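Xanthomonas outer protein D (Xanthomonas euvesicatoria, PDB 2OIX) acts as a type III secreted deSUMOylating cysteine protease, represented here by an inactive form of its Ulp1-family catalytic fragment. Local coordinates at residues 28-33 and 146-151; 64-69 and 78-83; 125-130 and 162-167; 69-74 and 101-106. The protein carries 1 engineered substitution. One frame throughout, in Å; residues are numbered along the deposited sequence.

In the fold
All four contacts lie within the Ulp1-type catalytic domain. Interaction 2 is the central hairpin, close to the middle of the chain. Interaction 1 sets helix 136-153 against the neighbouring edge strand 30-32, with its centre about 9 Å from that of interaction 2; Phe32 meets Phe66 between them. Interaction 4 uses the far end of strand 64-71 and shares Ile69 with interaction 2, their centres being about 15 Å apart. Interaction 3 joins the loops that precede and follow helix 136-153. It touches interaction 1 through Arg150 and Asp163, and through Leu164 on Val146 and Leu147. That helix starts at Ala136, the engineered residue that replaces the catalytic cysteine.

Interaction 1: 28-33 and 146-151; sequences HLLHFA and VLAHRV
Strand 30-32 and helix segment 146-151 run nearly antiparallel, at 164°, with their axes 10.5 Å apart at closest approach. No hydrogen bond links the two segments, and the contact is made by apolar side chains.

Leu30 carries most of it from the strand side. With CG anti to the carbonyl carbon (chi1 -53°) the branch point is directed at the helix, and the two methyls divide between Ala148 and Val151, one turn apart. CD1 reaches Ala148 CB at 3.9 Å. CD2 rests on the branch point of Val151, 3.8 Å from CG1 and about as far from CB and CG2. The Leu30 and Val151 side chains overlap while pointing opposite ways. Leu29 adds a second methyl to the same valine, with CD1 at 4.1 Å from Val151 CG1.

Phe32 closes the other end of the contact. Its CZ lies 4.0 Å from Ala148 CB, which sits at the ring edge and near the ring plane. The small Ala148 methyl therefore meets both Leu30 and the tip of Phe32.

The strand is at the edge of the mixed sheet and pairs with strand 64-71. Phe32 also packs on Thr14, Leu17 and Ala18 of helix 7-20 and meets the ring of Phe66. Val151 touches Ile64, so helix 136-153 packs across both strands 30-32 and 64-71.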
loop_
_atom_site.group_PDB
_atom_site.type_symbol
_atom_site.label_atom_id
_atom_site.label_comp_id
_atom_site.label_asym_id
_atom_site.label_seq_id
_atom_site.Cartn_x
_atom_site.Cartn_y
_atom_site.Cartn_z
ATOM N N HIS A 28 -13.284 -2.110 -8.935
ATOM C CA HIS A 28 -13.306 -3.500 -8.473
ATOM C C HIS A 28 -11.963 -4.212 -8.624
ATOM O O HIS A 28 -11.811 -5.338 -8.120
ATOM C CB HIS A 28 -14.397 -4.293 -9.171
ATOM C CG HIS A 28 -14.206 -4.397 -10.644
ATOM N ND1 HIS A 28 -14.453 -3.343 -11.493
ATOM C CD2 HIS A 28 -13.765 -5.414 -11.417
ATOM C CE1 HIS A 28 -14.183 -3.714 -12.731
ATOM N NE2 HIS A 28 -13.779 -4.968 -12.710
ATOM N N LEU A 29 -11.022 -3.608 -9.346
ATOM C CA LEU A 29 -9.653 -4.187 -9.450
ATOM C C LEU A 29 -8.819 -3.902 -8.197
ATOM O O LEU A 29 -7.776 -4.516 -7.999
ATOM C CB LEU A 29 -8.878 -3.675 -10.667
ATOM C CG LEU A 29 -9.461 -3.706 -12.084
ATOM C CD1 LEU A 29 -8.415 -3.177 -13.072
ATOM C CD2 LEU A 29 -9.868 -5.105 -12.407
ATOM N N LEU A 30 -9.263 -2.958 -7.374
ATOM C CA LEU A 30 -8.434 -2.437 -6.257
ATOM C C LEU A 30 -8.767 -3.092 -4.934
ATOM O O LEU A 30 -9.956 -3.310 -4.630
ATOM C CB LEU A 30 -8.659 -0.932 -6.077
ATOM C CG LEU A 30 -8.481 -0.034 -7.303
ATOM C CD1 LEU A 30 -8.916 1.398 -7.021
ATOM C CD2 LEU A 30 -7.058 -0.045 -7.760
ATOM N N HIS A 31 -7.731 -3.390 -4.143
ATOM C CA HIS A 31 -7.924 -3.801 -2.732
ATOM C C HIS A 31 -6.977 -3.002 -1.813
ATOM O O HIS A 31 -5.756 -3.069 -1.989
ATOM C CB HIS A 31 -7.679 -5.290 -2.548
ATOM C CG HIS A 31 -7.881 -5.754 -1.138
ATOM N ND1 HIS A 31 -9.133 -5.946 -0.596
ATOM C CD2 HIS A 31 -6.992 -6.034 -0.151
ATOM C CE1 HIS A 31 -9.011 -6.336 0.661
ATOM N NE2 HIS A 31 -7.722 -6.386 0.961
ATOM N N PHE A 32 -7.545 -2.218 -0.889
ATOM C CA PHE A 32 -6.747 -1.482 0.084
ATOM C C PHE A 32 -6.592 -2.340 1.316
ATOM O O PHE A 32 -7.556 -2.591 2.081
ATOM C CB PHE A 32 -7.393 -0.115 0.408
ATOM C CG PHE A 32 -7.676 0.699 -0.816
ATOM C CD1 PHE A 32 -6.698 0.864 -1.802
ATOM C CD2 PHE A 32 -8.924 1.295 -1.000
ATOM C CE1 PHE A 32 -6.952 1.615 -2.944
ATOM C CE2 PHE A 32 -9.187 2.052 -2.161
ATOM C CZ PHE A 32 -8.189 2.209 -3.133
ATOM N N ALA A 33 -5.403 -2.885 1.480
ATOM C CA ALA A 33 -5.241 -3.760 2.635
ATOM C C ALA A 33 -5.190 -3.010 3.965
ATOM O O ALA A 33 -4.774 -1.819 4.075
ATOM C CB ALA A 33 -4.051 -4.713 2.487
ATOM N N VAL A 146 -3.282 8.608 -5.438
ATOM C CA VAL A 146 -2.725 8.879 -6.761
ATOM C C VAL A 146 -2.750 7.640 -7.628
ATOM O O VAL A 146 -3.237 7.693 -8.748
ATOM C CB VAL A 146 -1.277 9.386 -6.636
ATOM C CG1 VAL A 146 -0.625 9.530 -7.988
ATOM C CG2 VAL A 146 -1.270 10.791 -5.940
ATOM N N LEU A 147 -2.205 6.542 -7.113
ATOM C CA LEU A 147 -2.148 5.315 -7.905
ATOM C C LEU A 147 -3.564 4.707 -8.178
ATOM O O LEU A 147 -3.841 4.253 -9.311
ATOM C CB LEU A 147 -1.211 4.314 -7.232
ATOM C CG LEU A 147 0.306 4.576 -7.195
ATOM C CD1 LEU A 147 0.986 3.258 -6.551
ATOM C CD2 LEU A 147 0.863 4.750 -8.624
ATOM N N ALA A 148 -4.437 4.716 -7.169
ATOM C CA ALA A 148 -5.859 4.341 -7.352
ATOM C C ALA A 148 -6.523 5.113 -8.487
ATOM O O ALA A 148 -7.188 4.522 -9.334
ATOM C CB ALA A 148 -6.665 4.488 -6.043
ATOM N N HIS A 149 -6.357 6.433 -8.511
ATOM C CA HIS A 149 -6.938 7.198 -9.616
ATOM C C HIS A 149 -6.346 6.850 -11.003
ATOM O O HIS A 149 -7.062 6.874 -12.026
ATOM C CB HIS A 149 -6.905 8.695 -9.304
ATOM C CG HIS A 149 -7.982 9.120 -8.346
ATOM N ND1 HIS A 149 -7.876 8.946 -6.984
ATOM C CD2 HIS A 149 -9.191 9.703 -8.557
ATOM C CE1 HIS A 149 -8.975 9.392 -6.396
ATOM N NE2 HIS A 149 -9.785 9.864 -7.327
ATOM N N ARG A 150 -5.062 6.497 -11.040
ATOM C CA ARG A 150 -4.451 6.061 -12.297
ATOM C C ARG A 150 -5.029 4.720 -12.769
ATOM O O ARG A 150 -5.159 4.492 -13.967
ATOM C CB ARG A 150 -2.925 5.993 -12.155
ATOM C CG ARG A 150 -2.335 7.387 -11.888
ATOM C CD ARG A 150 -0.803 7.368 -11.912
ATOM N NE ARG A 150 -0.260 8.690 -11.562
ATOM C CZ ARG A 150 1.013 8.938 -11.271
ATOM N NH1 ARG A 150 1.882 7.990 -11.309
ATOM N NH2 ARG A 150 1.439 10.173 -10.934
ATOM N N VAL A 151 -5.394 3.845 -11.842
ATOM C CA VAL A 151 -6.018 2.568 -12.248
ATOM C C VAL A 151 -7.394 2.926 -12.855
ATOM O O VAL A 151 -7.743 2.465 -13.932
ATOM C CB VAL A 151 -6.131 1.573 -11.099
ATOM C CG1 VAL A 151 -6.952 0.356 -11.535
ATOM C CG2 VAL A 151 -4.679 1.143 -10.577
#

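Interaction 2: 64-69 and 78-83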
loop_
_atom_site.group_PDB
_atom_site.type_symbol
_atom_site.label_atom_id
_atom_site.label_comp_id
_atom_site.label_asym_id
_atom_site.label_seq_id
_atom_site.Cartn_x
_atom_site.Cartn_y
_atom_site.Cartn_z
ATOM N N ILE A 64 -5.149 -5.928 -7.708
ATOM C CA ILE A 64 -4.221 -4.795 -7.498
ATOM C C ILE A 64 -4.328 -4.406 -6.027
ATOM O O ILE A 64 -5.291 -3.849 -5.615
ATOM C CB ILE A 64 -4.482 -3.599 -8.409
ATOM C CG1 ILE A 64 -4.269 -3.989 -9.869
ATOM C CG2 ILE A 64 -3.508 -2.459 -8.075
ATOM C CD1 ILE A 64 -4.599 -2.966 -10.885
ATOM N N VAL A 65 -3.323 -4.736 -5.239
ATOM C CA VAL A 65 -3.451 -4.666 -3.786
ATOM C C VAL A 65 -2.430 -3.682 -3.257
ATOM O O VAL A 65 -1.210 -3.807 -3.599
ATOM C CB VAL A 65 -3.177 -6.066 -3.176
ATOM C CG1 VAL A 65 -3.349 -6.059 -1.677
ATOM C CG2 VAL A 65 -4.157 -7.097 -3.772
ATOM N N PHE A 66 -2.915 -2.700 -2.473
ATOM C CA PHE A 66 -2.113 -1.714 -1.747
ATOM C C PHE A 66 -1.885 -2.153 -0.317
ATOM O O PHE A 66 -2.842 -2.215 0.479
ATOM C CB PHE A 66 -2.827 -0.329 -1.791
ATOM C CG PHE A 66 -3.057 0.114 -3.181
ATOM C CD1 PHE A 66 -2.147 0.986 -3.800
ATOM C CD2 PHE A 66 -4.137 -0.422 -3.935
ATOM C CE1 PHE A 66 -2.311 1.340 -5.173
ATOM C CE2 PHE A 66 -4.316 -0.052 -5.262
ATOM C CZ PHE A 66 -3.410 0.860 -5.871
ATOM N N LEU A 67 -0.626 -2.425 0.020
ATOM C CA LEU A 67 -0.275 -2.980 1.324
ATOM C C LEU A 67 0.578 -2.003 2.087
ATOM O O LEU A 67 1.753 -1.793 1.736
ATOM C CB LEU A 67 0.546 -4.259 1.148
ATOM C CG LEU A 67 -0.159 -5.354 0.309
ATOM C CD1 LEU A 67 0.674 -5.800 -0.865
ATOM C CD2 LEU A 67 -0.486 -6.557 1.137
ATOM N N PRO A 68 -0.016 -1.340 3.094
ATOM C CA PRO A 68 0.784 -0.418 3.907
ATOM C C PRO A 68 1.702 -1.300 4.783
ATOM O O PRO A 68 1.245 -2.280 5.383
ATOM C CB PRO A 68 -0.252 0.346 4.722
ATOM C CG PRO A 68 -1.619 0.071 4.001
ATOM C CD PRO A 68 -1.429 -1.373 3.525
ATOM N N ILE A 69 2.987 -0.957 4.799
ATOM C CA ILE A 69 4.007 -1.690 5.544
ATOM C C ILE A 69 4.374 -0.858 6.796
ATOM O O ILE A 69 4.973 0.172 6.657
ATOM C CB ILE A 69 5.241 -1.949 4.659
ATOM C CG1 ILE A 69 4.871 -2.667 3.338
ATOM C CG2 ILE A 69 6.300 -2.771 5.417
ATOM C CD1 ILE A 69 4.154 -3.957 3.471
ATOM N N LEU A 78 4.920 1.708 1.355
ATOM C CA LEU A 78 3.849 1.153 0.590
ATOM C C LEU A 78 4.355 0.079 -0.346
ATOM O O LEU A 78 5.288 0.315 -1.175
ATOM C CB LEU A 78 3.199 2.218 -0.243
ATOM C CG LEU A 78 2.092 1.758 -1.203
ATOM C CD1 LEU A 78 0.934 1.075 -0.420
ATOM C CD2 LEU A 78 1.602 2.932 -2.106
ATOM N N LEU A 79 3.744 -1.092 -0.236
ATOM C CA LEU A 79 4.019 -2.133 -1.197
ATOM C C LEU A 79 2.761 -2.290 -2.074
ATOM O O LEU A 79 1.669 -2.503 -1.557
ATOM C CB LEU A 79 4.288 -3.479 -0.484
ATOM C CG LEU A 79 4.590 -4.571 -1.447
ATOM C CD1 LEU A 79 5.939 -4.238 -2.191
ATOM C CD2 LEU A 79 4.606 -5.944 -0.732
ATOM N N VAL A 80 2.913 -2.291 -3.400
ATOM C CA VAL A 80 1.761 -2.488 -4.299
ATOM C C VAL A 80 1.994 -3.807 -5.040
ATOM O O VAL A 80 3.090 -4.077 -5.596
ATOM C CB VAL A 80 1.573 -1.301 -5.291
ATOM C CG1 VAL A 80 0.397 -1.558 -6.276
ATOM C CG2 VAL A 80 1.359 -0.026 -4.545
ATOM N N VAL A 81 0.998 -4.657 -5.054
ATOM C CA VAL A 81 1.158 -5.936 -5.756
ATOM C C VAL A 81 0.088 -6.024 -6.869
ATOM O O VAL A 81 -1.101 -5.871 -6.568
ATOM C CB VAL A 81 1.010 -7.141 -4.801
ATOM C CG1 VAL A 81 0.896 -8.382 -5.566
ATOM C CG2 VAL A 81 2.168 -7.253 -3.787
ATOM N N ASP A 82 0.498 -6.257 -8.124
ATOM C CA ASP A 82 -0.404 -6.300 -9.256
ATOM C C ASP A 82 -0.343 -7.708 -9.824
ATOM O O ASP A 82 0.602 -8.061 -10.515
ATOM C CB ASP A 82 0.006 -5.267 -10.324
ATOM C CG ASP A 82 -0.681 -5.510 -11.693
ATOM O OD1 ASP A 82 -1.761 -6.159 -11.743
ATOM O OD2 ASP A 82 -0.160 -5.077 -12.746
ATOM N N ARG A 83 -1.317 -8.538 -9.469
ATOM C CA ARG A 83 -1.304 -9.907 -9.970
ATOM C C ARG A 83 -2.362 -10.209 -11.020
ATOM O O ARG A 83 -2.817 -11.362 -11.150
ATOM C CB ARG A 83 -1.339 -10.914 -8.821
ATOM C CG ARG A 83 -2.535 -10.710 -7.942
ATOM C CD ARG A 83 -2.359 -11.191 -6.508
ATOM N NE ARG A 83 -3.556 -10.745 -5.803
ATOM C CZ ARG A 83 -3.772 -10.824 -4.507
ATOM N NH1 ARG A 83 -2.873 -11.389 -3.703
ATOM N NH2 ARG A 83 -4.919 -10.344 -4.034
#
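The antiparallel beta hairpin of strands 64-71 and 75-82 holds this contact, which is buried near the centre of the domain. Val65 and Val81 form a hydrogen-bonded pair. Val65 N reaches Val81 O at 2.8 Å, and the return bond from Val81 N to Val65 O is equally short. Leu67 and Leu79 form the next such pair, with Leu67 N to Leu79 O at 2.8 Å. Phe66 and Val80 lie between them as a non-hydrogen-bonded pair.

Side chains alternate between the two faces. Phe66 and Val80 project together from the same face. Val80 CG2 comes within 3.7 Å of Phe66 CD1, while Val80 CG1 lies over one face of the ring. Leu147 of helix 136-153 covers both residues.

On the other face Leu67 CD1 meets Val81 CG2 at 3.6 Å and Leu79 CD2 at 3.9 Å. Farther along, Val65 CG2 sits over one face of the Arg83 guanidinium, 3.3 Å from NH2. Hydrogen bonds from NH1 to Leu56 O and from NH2 to Pro62 O hold the guanidinium in place. Leu67 packs on Val38 of helix 35-40, so helices lie against both faces. The hairpin forms the middle of the mixed sheet of the Ulp1-type protease domain.

Interaction 3: 125-130 and 162-167; sequences MPIAIQ and RDLTDI
The carbonyl oxygen of Leu164 is gripped by two backbone N-H groups. Ala128 N donates to Leu164 O across the contact at 3.1 Å, from above the carbonyl plane (37° out of it). Ile167 N reaches the same oxygen from the opposite face at 3.3 Å and closes a type I turn from Leu164 to Ile167. A second bond between the loops runs from Leu164 N to Pro126 O at 3.3 Å. Ile127 and Leu164 thus form a single backbone bridge.

Asp163 shapes the approach to that turn. Its OD1 accepts from Thr165 N at 2.9 Å, making an Asx turn. The Pro126 ring lies against Asp163 and Thr165, with Pro126 CG 3.7 Å from Asp163 OD1.

Beside the bridge Ile127, Leu164, Ala128 and Ile167 form an apolar group. Ile167 CG1 occupies the position between its backbone N and carbonyl carbon (chi1 69°) and comes 3.6 Å from Ala128 CB. Ile167 CD1 goes on to Ile127 CG1 at 3.8 Å. Ile127 and Leu164 lie side by side, and both pack on Tyr94. At the far end the bent Met125 chain lets CE pack 3.6 Å from Arg162 O, whose hydrogen-bond partner is Tyr94 OH.

Both hydrogen bonds between the loops before and after helix 136-153 are main-chain bonds, and side-chain packing adds to them. Both bonds are bent well away from straight, which implies moderate individual bonds, backed by the Asx turn and the apolar cluster.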
loop_
_atom_site.group_PDB
_atom_site.type_symbol
_atom_site.label_atom_id
_atom_site.label_comp_id
_atom_site.label_asym_id
_atom_site.label_seq_id
_atom_site.Cartn_x
_atom_site.Cartn_y
_atom_site.Cartn_z
ATOM N N MET A 125 10.845 1.630 -5.914
ATOM C CA MET A 125 10.354 2.735 -6.740
ATOM C C MET A 125 10.563 4.094 -6.128
ATOM O O MET A 125 10.524 4.229 -4.911
ATOM C CB MET A 125 8.868 2.553 -7.011
ATOM C CG MET A 125 8.545 1.255 -7.704
ATOM S SD MET A 125 9.000 1.286 -9.415
ATOM C CE MET A 125 7.773 2.379 -10.136
ATOM N N PRO A 126 10.788 5.115 -6.983
ATOM C CA PRO A 126 10.867 6.475 -6.470
ATOM C C PRO A 126 9.504 7.029 -6.029
ATOM O O PRO A 126 8.444 6.851 -6.701
ATOM C CB PRO A 126 11.444 7.271 -7.644
ATOM C CG PRO A 126 11.004 6.527 -8.878
ATOM C CD PRO A 126 10.965 5.053 -8.454
ATOM N N ILE A 127 9.564 7.698 -4.882
ATOM C CA ILE A 127 8.444 8.405 -4.306
ATOM C C ILE A 127 9.017 9.682 -3.689
ATOM O O ILE A 127 10.157 9.685 -3.224
ATOM C CB ILE A 127 7.747 7.558 -3.241
ATOM C CG1 ILE A 127 6.522 8.278 -2.677
ATOM C CG2 ILE A 127 8.755 7.151 -2.136
ATOM C CD1 ILE A 127 5.484 7.334 -2.096
ATOM N N ALA A 128 8.232 10.752 -3.698
ATOM C CA ALA A 128 8.644 11.996 -3.041
ATOM C C ALA A 128 9.317 11.656 -1.701
ATOM O O ALA A 128 8.807 10.811 -0.941
ATOM C CB ALA A 128 7.444 12.904 -2.826
ATOM N N ILE A 129 10.464 12.289 -1.431
ATOM C CA ILE A 129 11.196 12.037 -0.195
ATOM C C ILE A 129 10.679 12.926 0.947
ATOM O O ILE A 129 10.645 14.174 0.831
ATOM C CB ILE A 129 12.754 12.168 -0.389
ATOM C CG1 ILE A 129 13.300 10.881 -1.030
ATOM C CG2 ILE A 129 13.465 12.428 0.949
ATOM C CD1 ILE A 129 14.784 10.944 -1.456
ATOM N N GLN A 130 10.291 12.289 2.054
ATOM C CA GLN A 130 9.790 13.042 3.211
ATOM C C GLN A 130 10.809 14.054 3.759
ATOM O O GLN A 130 11.996 13.743 3.924
ATOM C CB GLN A 130 9.261 12.100 4.304
ATOM C CG GLN A 130 10.320 11.255 4.964
ATOM C CD GLN A 130 9.719 10.146 5.801
ATOM O OE1 GLN A 130 9.139 9.197 5.276
ATOM N NE2 GLN A 130 9.859 10.260 7.112
ATOM N N ARG A 162 3.469 4.302 -12.822
ATOM C CA ARG A 162 3.535 3.931 -11.402
ATOM C C ARG A 162 4.599 4.795 -10.700
ATOM O O ARG A 162 4.989 4.529 -9.567
ATOM C CB ARG A 162 3.855 2.427 -11.307
ATOM C CG ARG A 162 2.621 1.517 -11.548
ATOM C CD ARG A 162 2.925 0.358 -12.503
ATOM N NE ARG A 162 2.942 0.789 -13.895
ATOM C CZ ARG A 162 3.774 0.346 -14.832
ATOM N NH1 ARG A 162 4.682 -0.572 -14.545
ATOM N NH2 ARG A 162 3.697 0.828 -16.068
ATOM N N ASP A 163 5.023 5.881 -11.351
ATOM C CA ASP A 163 6.049 6.773 -10.777
ATOM C C ASP A 163 5.367 7.690 -9.793
ATOM O O ASP A 163 4.379 8.319 -10.133
ATOM C CB ASP A 163 6.729 7.611 -11.889
ATOM C CG ASP A 163 8.008 8.332 -11.425
ATOM O OD1 ASP A 163 8.206 8.565 -10.231
ATOM O OD2 ASP A 163 8.845 8.697 -12.290
ATOM N N LEU A 164 5.925 7.802 -8.589
ATOM C CA LEU A 164 5.372 8.689 -7.545
ATOM C C LEU A 164 6.377 9.738 -7.070
ATOM O O LEU A 164 6.195 10.331 -5.996
ATOM C CB LEU A 164 4.855 7.857 -6.340
ATOM C CG LEU A 164 3.610 6.958 -6.559
ATOM C CD1 LEU A 164 3.169 6.198 -5.254
ATOM C CD2 LEU A 164 2.447 7.844 -7.068
ATOM N N THR A 165 7.424 9.967 -7.866
ATOM C CA THR A 165 8.512 10.902 -7.544
ATOM C C THR A 165 7.954 12.274 -7.168
ATOM O O THR A 165 8.393 12.903 -6.199
ATOM C CB THR A 165 9.510 11.020 -8.732
ATOM O OG1 THR A 165 9.952 9.718 -9.138
ATOM C CG2 THR A 165 10.716 11.819 -8.361
ATOM N N ASP A 166 6.929 12.701 -7.896
ATOM C CA ASP A 166 6.406 14.067 -7.768
ATOM C C ASP A 166 5.216 14.281 -6.821
ATOM O O ASP A 166 4.592 15.337 -6.868
ATOM C CB ASP A 166 6.049 14.584 -9.162
ATOM C CG ASP A 166 7.282 14.754 -10.053
ATOM O OD1 ASP A 166 8.267 15.396 -9.599
ATOM O OD2 ASP A 166 7.264 14.267 -11.217
ATOM N N ILE A 167 4.864 13.299 -5.998
ATOM C CA ILE A 167 3.696 13.496 -5.126
ATOM C C ILE A 167 3.932 14.591 -4.076
ATOM O O ILE A 167 5.066 14.923 -3.739
ATOM C CB ILE A 167 3.143 12.197 -4.465
ATOM C CG1 ILE A 167 4.110 11.640 -3.405
ATOM C CG2 ILE A 167 2.792 11.152 -5.537
ATOM C CD1 ILE A 167 3.487 10.608 -2.452
#

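Interaction 4: 69-74 and 101-106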
loop_
_atom_site.group_PDB
_atom_site.type_symbol
_atom_site.label_atom_id
_atom_site.label_comp_id
_atom_site.label_asym_id
_atom_site.label_seq_id
_atom_site.Cartn_x
_atom_site.Cartn_y
_atom_site.Cartn_z
ATOM N N ILE A 69 2.987 -0.957 4.799
ATOM C CA ILE A 69 4.007 -1.690 5.544
ATOM C C ILE A 69 4.374 -0.858 6.796
ATOM O O ILE A 69 4.973 0.172 6.657
ATOM C CB ILE A 69 5.241 -1.949 4.659
ATOM C CG1 ILE A 69 4.871 -2.667 3.338
ATOM C CG2 ILE A 69 6.300 -2.771 5.417
ATOM C CD1 ILE A 69 4.154 -3.957 3.471
ATOM N N ASN A 70 4.002 -1.329 7.984
ATOM C CA ASN A 70 4.246 -0.651 9.244
ATOM C C ASN A 70 5.523 -1.130 9.899
ATOM O O ASN A 70 5.644 -2.295 10.216
ATOM C CB ASN A 70 3.062 -0.896 10.207
ATOM C CG ASN A 70 3.079 0.010 11.398
ATOM O OD1 ASN A 70 3.846 0.980 11.466
ATOM N ND2 ASN A 70 2.188 -0.257 12.333
ATOM N N GLN A 71 6.466 -0.230 10.106
ATOM C CA GLN A 71 7.516 -0.500 11.059
ATOM C C GLN A 71 7.033 0.154 12.364
ATOM O O GLN A 71 7.010 1.375 12.462
ATOM C CB GLN A 71 8.878 0.046 10.598
ATOM C CG GLN A 71 10.052 -0.515 11.409
ATOM C CD GLN A 71 11.442 0.039 11.015
ATOM O OE1 GLN A 71 12.361 0.017 11.827
ATOM N NE2 GLN A 71 11.594 0.508 9.793
ATOM N N PRO A 72 6.595 -0.671 13.334
ATOM C CA PRO A 72 5.799 -0.228 14.486
ATOM C C PRO A 72 6.446 0.933 15.233
ATOM O O PRO A 72 7.620 0.844 15.611
ATOM C CB PRO A 72 5.739 -1.474 15.365
ATOM C CG PRO A 72 5.881 -2.617 14.408
ATOM C CD PRO A 72 6.849 -2.126 13.366
ATOM N N ASN A 73 5.678 2.015 15.389
ATOM C CA ASN A 73 6.136 3.277 15.990
ATOM C C ASN A 73 7.410 3.832 15.378
ATOM O O ASN A 73 8.158 4.558 16.043
ATOM C CB ASN A 73 6.338 3.136 17.504
ATOM C CG ASN A 73 5.168 2.489 18.186
ATOM O OD1 ASN A 73 4.957 1.280 18.057
ATOM N ND2 ASN A 73 4.403 3.285 18.932
ATOM N N ALA A 74 7.666 3.495 14.121
ATOM C CA ALA A 74 8.922 3.893 13.498
ATOM C C ALA A 74 8.731 4.518 12.110
ATOM O O ALA A 74 9.253 5.607 11.841
ATOM C CB ALA A 74 9.917 2.692 13.437
ATOM N N ASP A 101 16.693 2.330 5.695
ATOM C CA ASP A 101 17.114 1.423 6.764
ATOM C C ASP A 101 16.793 0.014 6.268
ATOM O O ASP A 101 15.732 -0.164 5.642
ATOM C CB ASP A 101 16.266 1.745 7.998
ATOM C CG ASP A 101 16.361 0.695 9.069
ATOM O OD1 ASP A 101 17.456 0.508 9.620
ATOM O OD2 ASP A 101 15.325 0.076 9.372
ATOM N N PRO A 102 17.661 -0.989 6.544
ATOM C CA PRO A 102 17.359 -2.331 5.971
ATOM C C PRO A 102 16.063 -2.916 6.501
ATOM O O PRO A 102 15.441 -3.739 5.816
ATOM C CB PRO A 102 18.560 -3.209 6.372
ATOM C CG PRO A 102 19.311 -2.415 7.438
ATOM C CD PRO A 102 18.873 -0.978 7.379
ATOM N N GLN A 103 15.595 -2.459 7.663
ATOM C CA GLN A 103 14.383 -3.071 8.212
ATOM C C GLN A 103 13.156 -2.891 7.313
ATOM O O GLN A 103 12.412 -3.849 7.104
ATOM C CB GLN A 103 14.064 -2.716 9.687
ATOM C CG GLN A 103 13.045 -3.759 10.270
ATOM C CD GLN A 103 12.647 -3.590 11.728
ATOM O OE1 GLN A 103 13.430 -3.114 12.560
ATOM N NE2 GLN A 103 11.399 -3.980 12.049
ATOM N N GLN A 104 12.971 -1.699 6.762
ATOM C CA GLN A 104 11.736 -1.407 5.992
ATOM C C GLN A 104 11.554 -2.298 4.755
ATOM O O GLN A 104 10.480 -2.895 4.552
ATOM C CB GLN A 104 11.687 0.088 5.611
ATOM C CG GLN A 104 10.255 0.506 5.198
ATOM C CD GLN A 104 9.277 0.622 6.395
ATOM O OE1 GLN A 104 9.690 0.645 7.539
ATOM N NE2 GLN A 104 7.999 0.758 6.107
ATOM N N ARG A 105 12.613 -2.430 3.946
ATOM C CA ARG A 105 12.515 -3.274 2.774
ATOM C C ARG A 105 12.400 -4.749 3.180
ATOM O O ARG A 105 11.707 -5.500 2.520
ATOM C CB ARG A 105 13.690 -3.043 1.825
ATOM C CG ARG A 105 13.715 -3.950 0.627
ATOM C CD ARG A 105 12.527 -3.808 -0.327
ATOM N NE ARG A 105 12.570 -4.916 -1.281
ATOM C CZ ARG A 105 12.909 -4.822 -2.568
ATOM N NH1 ARG A 105 13.201 -3.652 -3.131
ATOM N NH2 ARG A 105 12.932 -5.915 -3.297
ATOM N N TYR A 106 13.044 -5.134 4.282
ATOM C CA TYR A 106 12.857 -6.464 4.860
ATOM C C TYR A 106 11.381 -6.786 5.149
ATOM O O TYR A 106 10.887 -7.845 4.778
ATOM C CB TYR A 106 13.696 -6.595 6.126
ATOM C CG TYR A 106 13.475 -7.895 6.858
ATOM C CD1 TYR A 106 13.877 -9.105 6.291
ATOM C CD2 TYR A 106 12.882 -7.911 8.118
ATOM C CE1 TYR A 106 13.696 -10.317 6.955
ATOM C CE2 TYR A 106 12.692 -9.124 8.799
ATOM C CZ TYR A 106 13.095 -10.314 8.196
ATOM O OH TYR A 106 12.925 -11.504 8.863
#
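The side-chain amide of Gln71 is met over one face by Gln103 and at its edge by Gln104. Gln103 CD lies over that face but displaced from its centre, 3.9 Å from Gln71 CD, with the two amide planes 31° apart. This is a packing contact: the two oxygens, Gln71 OE1 and Gln103 OE1, are both acceptors and do not bond.

At the edge, Gln71 NE2 donates to Gln104 OE1 at 3.0 Å, with an N-H...O angle of 164°. The acceptor lies almost exactly in the Gln71 amide plane, and the donor lies in the plane of the Gln104 carbonyl. Gln104 OE1 also comes 3.2 Å from Gln71 CB.

Gln71 reaches the helix with an extended chain. Gln104 instead bends at chi2 (74°), and its amide turns back to the strand. Gln104 NE2 makes a weak bond of 3.1 Å to Ile69 O, and its stronger partner is Ser77 OG on strand 75-82. Both ends of the Gln104 amide are therefore engaged.

Asp101 stands beyond the end of the Gln71 amide without bonding to it. It is the N-cap of helix 102-114, with OD2 accepting weakly from Gln103 N at 3.1 Å. Leu107 of the same helix packs on Ile69 and Gln71. The arrangement is that of a capped helix start set against the turn end of a beta hairpin, joined by glutamine side chains within the Ulp1-type protease domain.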